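Local coordinates for protein Tox3 (Phaeosphaeria nodorum, PDB 6WES) that acts as a necrotrophic effector, a fungal toxin whose action on the wheat host probably depends on recognition involving the susceptibility gene Snn3, at residues L45-S50 with V64-N69; R18-I23 with F81-P86. All blocks are in the same frame, centred on the assembly; numbering follows the deposited sequence.

Contact 1 (L45-S50 with V64-N69)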
# COMPACT_ATOMS: atom_id res chain seq x y z
N LEU A 45 -11.04 -3.32 17.22
CA LEU A 45 -9.64 -3.67 17.02
C LEU A 45 -8.87 -2.43 16.62
O LEU A 45 -9.38 -1.58 15.89
CB LEU A 45 -9.47 -4.72 15.90
CG LEU A 45 -10.15 -6.05 16.18
CD1 LEU A 45 -10.10 -6.90 14.91
CD2 LEU A 45 -9.45 -6.76 17.33
N ARG A 46 -7.64 -2.31 17.10
CA ARG A 46 -6.77 -1.19 16.78
C ARG A 46 -5.65 -1.72 15.90
O ARG A 46 -4.70 -2.34 16.40
CB ARG A 46 -6.24 -0.56 18.06
CG ARG A 46 -7.33 0.16 18.83
CD ARG A 46 -6.83 0.70 20.15
NE ARG A 46 -7.94 1.21 20.97
CZ ARG A 46 -8.68 0.45 21.77
NH1 ARG A 46 -8.43 -0.85 21.88
NH2 ARG A 46 -9.67 0.99 22.47
N VAL A 47 -5.75 -1.46 14.59
CA VAL A 47 -4.79 -1.93 13.60
C VAL A 47 -3.73 -0.86 13.37
O VAL A 47 -4.07 0.33 13.21
CB VAL A 47 -5.51 -2.28 12.28
CG1 VAL A 47 -4.53 -2.63 11.19
CG2 VAL A 47 -6.51 -3.43 12.50
N THR A 48 -2.47 -1.26 13.36
CA THR A 48 -1.38 -0.36 12.95
C THR A 48 -0.77 -0.91 11.67
O THR A 48 -0.18 -1.99 11.68
CB THR A 48 -0.32 -0.29 14.05
OG1 THR A 48 -0.89 0.31 15.23
CG2 THR A 48 0.91 0.54 13.62
N TRP A 49 -0.88 -0.15 10.59
CA TRP A 49 -0.18 -0.48 9.34
C TRP A 49 1.20 0.15 9.38
O TRP A 49 1.36 1.29 9.86
CB TRP A 49 -0.92 0.10 8.14
CG TRP A 49 -2.31 -0.43 7.88
CD1 TRP A 49 -3.49 0.12 8.29
CD2 TRP A 49 -2.66 -1.58 7.10
NE1 TRP A 49 -4.55 -0.61 7.81
CE2 TRP A 49 -4.06 -1.66 7.08
CE3 TRP A 49 -1.91 -2.54 6.41
CZ2 TRP A 49 -4.74 -2.66 6.39
CZ3 TRP A 49 -2.58 -3.53 5.71
CH2 TRP A 49 -3.98 -3.58 5.72
N SER A 50 2.19 -0.55 8.83
CA SER A 50 3.54 0.01 8.77
C SER A 50 4.24 -0.40 7.49
O SER A 50 3.87 -1.38 6.83
CB SER A 50 4.37 -0.38 9.99
OG SER A 50 4.51 -1.78 10.05
N VAL A 64 -5.67 2.69 12.79
CA VAL A 64 -7.08 2.60 12.43
C VAL A 64 -7.82 1.78 13.48
O VAL A 64 -7.31 0.77 13.96
CB VAL A 64 -7.24 1.96 11.03
CG1 VAL A 64 -8.72 1.72 10.69
CG2 VAL A 64 -6.52 2.83 10.00
N THR A 65 -9.01 2.22 13.84
CA THR A 65 -9.91 1.47 14.70
C THR A 65 -10.93 0.75 13.83
O THR A 65 -11.56 1.36 12.96
CB THR A 65 -10.60 2.47 15.62
OG1 THR A 65 -9.60 3.13 16.41
CG2 THR A 65 -11.56 1.78 16.50
N VAL A 66 -11.04 -0.55 14.02
CA VAL A 66 -11.99 -1.38 13.27
C VAL A 66 -13.22 -1.58 14.15
O VAL A 66 -13.10 -2.18 15.24
CB VAL A 66 -11.37 -2.73 12.90
CG1 VAL A 66 -12.34 -3.56 12.12
CG2 VAL A 66 -10.07 -2.53 12.09
N PRO A 67 -14.39 -1.09 13.75
CA PRO A 67 -15.58 -1.25 14.59
C PRO A 67 -15.89 -2.71 14.84
O PRO A 67 -15.55 -3.61 14.06
CB PRO A 67 -16.69 -0.58 13.78
CG PRO A 67 -15.98 0.37 12.89
CD PRO A 67 -14.65 -0.25 12.57
N GLY A 68 -16.61 -2.94 15.94
CA GLY A 68 -16.92 -4.29 16.37
C GLY A 68 -17.73 -5.07 15.37
O GLY A 68 -17.62 -6.31 15.31
N ASN A 69 -18.54 -4.39 14.57
CA ASN A 69 -19.38 -5.03 13.57
C ASN A 69 -18.74 -5.06 12.18
O ASN A 69 -19.38 -5.52 11.23
CB ASN A 69 -20.73 -4.31 13.47
CG ASN A 69 -20.63 -2.99 12.72
OD1 ASN A 69 -19.63 -2.27 12.80
ND2 ASN A 69 -21.69 -2.66 11.98
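V47 and V66 meet through their CG2 methyls, 3.7 Å apart, on the inner side of an antiparallel strand pair that belongs to the beta barrel of this effector. Residues 45-47 run against 64-66: L45 with V66 and V47 with V64 are hydrogen-bonded pairs, and R46 with T65 is the non-hydrogen-bonded pair between them. Strand 63-66 is an outermost strand of the sheet within the chain, so this pairing is what joins it to strand 45-53. Over residues 45-50 and 64-66 the strand directions differ by 144°. Four backbone bonds hold them, the shortest from V66 N to L45 O at 2.7 Å, while V64 N reaches V47 O at 2.9 Å. The tight side carries L45, V47, V64 and V66. The valine contact is diagonal: V47 holds CG1 anti to its backbone N (chi1 174°), leaving CG2 beside that N to face V66. CB of L45 lies 4.1 Å from CB of V66. I33 and L104 pack on V47, F106 touches L45, and T73 touches both V64 and V66, building the core around these groups. The other side, with R46 and T65, is loose and solvent-exposed; R46 CG lies 4.5 Å from T65 OG1, and the R46 chain then extends away from the sheet. Further along the inner side, the W49 indole takes CG1 of V47 over one face, offset toward the rim, and CG2 of V64 at its edge, 4.4 Å from CD1.

Contact 2 (R18-I23 with F81-P86)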
# COMPACT_ATOMS: atom_id res chain seq x y z
N ARG A 18 3.32 8.48 -19.47
CA ARG A 18 3.49 9.24 -20.71
C ARG A 18 4.94 9.26 -21.17
O ARG A 18 5.21 9.18 -22.37
CB ARG A 18 2.94 10.67 -20.58
CG ARG A 18 3.09 11.45 -21.90
CD ARG A 18 2.21 12.68 -21.97
NE ARG A 18 0.80 12.36 -21.74
CZ ARG A 18 -0.17 13.27 -21.73
NH1 ARG A 18 0.12 14.55 -21.96
NH2 ARG A 18 -1.42 12.91 -21.50
N GLU A 19 5.88 9.39 -20.23
CA GLU A 19 7.29 9.51 -20.59
C GLU A 19 8.08 8.22 -20.45
O GLU A 19 9.15 8.11 -21.05
CB GLU A 19 7.98 10.60 -19.76
CG GLU A 19 7.45 11.99 -20.02
CD GLU A 19 7.69 12.45 -21.44
OE1 GLU A 19 8.76 12.11 -21.99
OE2 GLU A 19 6.79 13.11 -22.00
N ARG A 20 7.58 7.24 -19.70
CA ARG A 20 8.30 6.01 -19.46
C ARG A 20 7.29 4.88 -19.29
O ARG A 20 6.26 5.07 -18.63
CB ARG A 20 9.14 6.09 -18.18
CG ARG A 20 9.95 4.83 -17.96
CD ARG A 20 10.92 4.99 -16.83
NE ARG A 20 11.66 6.24 -16.94
CZ ARG A 20 12.99 6.32 -17.00
NH1 ARG A 20 13.73 5.22 -16.93
NH2 ARG A 20 13.58 7.51 -17.11
N THR A 21 7.59 3.72 -19.86
CA THR A 21 6.72 2.55 -19.72
C THR A 21 7.45 1.43 -19.00
O THR A 21 8.66 1.47 -18.77
CB THR A 21 6.24 2.08 -21.09
OG1 THR A 21 7.38 1.76 -21.89
CG2 THR A 21 5.44 3.19 -21.76
N GLY A 22 6.68 0.41 -18.62
CA GLY A 22 7.22 -0.76 -17.96
C GLY A 22 7.78 -0.52 -16.57
O GLY A 22 8.73 -1.22 -16.16
N ILE A 23 7.21 0.41 -15.81
CA ILE A 23 7.71 0.74 -14.48
C ILE A 23 7.16 -0.30 -13.52
O ILE A 23 5.96 -0.33 -13.24
CB ILE A 23 7.29 2.15 -14.07
CG1 ILE A 23 7.74 3.18 -15.11
CG2 ILE A 23 7.82 2.45 -12.69
CD1 ILE A 23 7.20 4.58 -14.86
N PHE A 81 8.73 8.29 -6.09
CA PHE A 81 10.08 8.07 -6.61
C PHE A 81 10.28 8.92 -7.85
O PHE A 81 9.32 9.38 -8.46
CB PHE A 81 10.36 6.58 -6.92
CG PHE A 81 9.42 5.97 -7.92
CD1 PHE A 81 8.15 5.57 -7.55
CD2 PHE A 81 9.82 5.79 -9.24
CE1 PHE A 81 7.28 5.02 -8.47
CE2 PHE A 81 8.94 5.24 -10.17
CZ PHE A 81 7.69 4.85 -9.79
N CYS A 82 11.55 9.13 -8.20
CA CYS A 82 11.95 9.99 -9.31
C CYS A 82 12.68 9.16 -10.36
O CYS A 82 13.42 8.22 -10.03
CB CYS A 82 12.88 11.12 -8.84
SG CYS A 82 12.09 12.60 -8.06
N LEU A 83 12.49 9.52 -11.62
CA LEU A 83 13.28 8.94 -12.70
C LEU A 83 13.74 10.08 -13.60
O LEU A 83 13.07 11.11 -13.73
CB LEU A 83 12.50 7.93 -13.56
CG LEU A 83 11.95 6.68 -12.84
CD1 LEU A 83 10.99 5.93 -13.71
CD2 LEU A 83 13.08 5.77 -12.37
N MET A 84 14.87 9.87 -14.25
CA MET A 84 15.46 10.87 -15.12
C MET A 84 15.83 10.23 -16.44
O MET A 84 16.30 9.09 -16.48
CB MET A 84 16.70 11.45 -14.47
CG MET A 84 17.48 12.34 -15.40
SD MET A 84 18.60 13.40 -14.49
CE MET A 84 20.01 12.33 -14.25
N ASN A 85 15.59 10.96 -17.52
CA ASN A 85 16.05 10.60 -18.86
C ASN A 85 17.18 11.56 -19.18
O ASN A 85 16.92 12.73 -19.50
CB ASN A 85 14.91 10.77 -19.86
CG ASN A 85 15.31 10.45 -21.29
OD1 ASN A 85 16.49 10.47 -21.66
ND2 ASN A 85 14.31 10.19 -22.13
N PRO A 86 18.45 11.14 -19.10
CA PRO A 86 19.54 12.10 -19.32
C PRO A 86 20.01 12.14 -20.76
O PRO A 86 21.17 12.43 -21.02
CB PRO A 86 20.66 11.57 -18.42
CG PRO A 86 20.46 10.10 -18.47
CD PRO A 86 18.96 9.85 -18.61
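R20 lies across L83, and the arginine reaches from the turn between strands 2-16 and 23-36 to the end of strand 72-85. From CB, which points toward that strand, CG is set anti to the backbone N (chi1 -177°), and CD lies 3.3 Å from CD1 of L83, shorter than a normal carbon-carbon contact and so doubtful as a fit. A bend at chi3 (-47°) then places NE, also 3.3 Å from the same methyl. CZ passes 3.8 Å from L83 CB, which sits over one face of the guanidinium, offset toward its rim. At the tip, NH2 gives a weak hydrogen bond to M84 O (3.2 Å, 138° at the hydrogen); that carbonyl oxygen lies at the guanidinium edge, near its plane. The arginine thus uses its chain for apolar packing and its tip for a backbone oxygen. Deeper in, I23 adds two apolar contacts: its CG2 lies 3.8 Å from F81 CZ, and its CD1 meets L83 CD1 tip to tip at 4.2 Å. A G1 beta bulge, formed by G22 and I23 opposite H15, opens strand 23-36. Strand 92-105 pairs with strand 72-85 and supplies Y96, which touches R20, I23 and L83; M127 of strand 126-133 packs against I23 and F81. On the opposite face of strand 72-85 from F81 and L83, C82 forms a disulfide with C137, in the loop between strands 126-133 and 144-153.

How the contacts relate
Contacts 1 and 2 lie on opposite sides of the chain's centre, their own centres 36 Å apart and their nearest atoms about 17 Å apart, so they do not touch. In sequence, both segments of contact 1 fall between the two segments of contact 2. Both involve the same antiparallel sheet, and strand 72-85 links them: it follows strand 63-66, its early residues T73 and I75 touch contact 1, and its last residues, from F81 on, form one half of contact 2. One contact is continuous backbone pairing, the other side-chain packing between a turn and a strand. Both belong to the C-terminal part of the protein, probably the mature toxin after pro-domain removal.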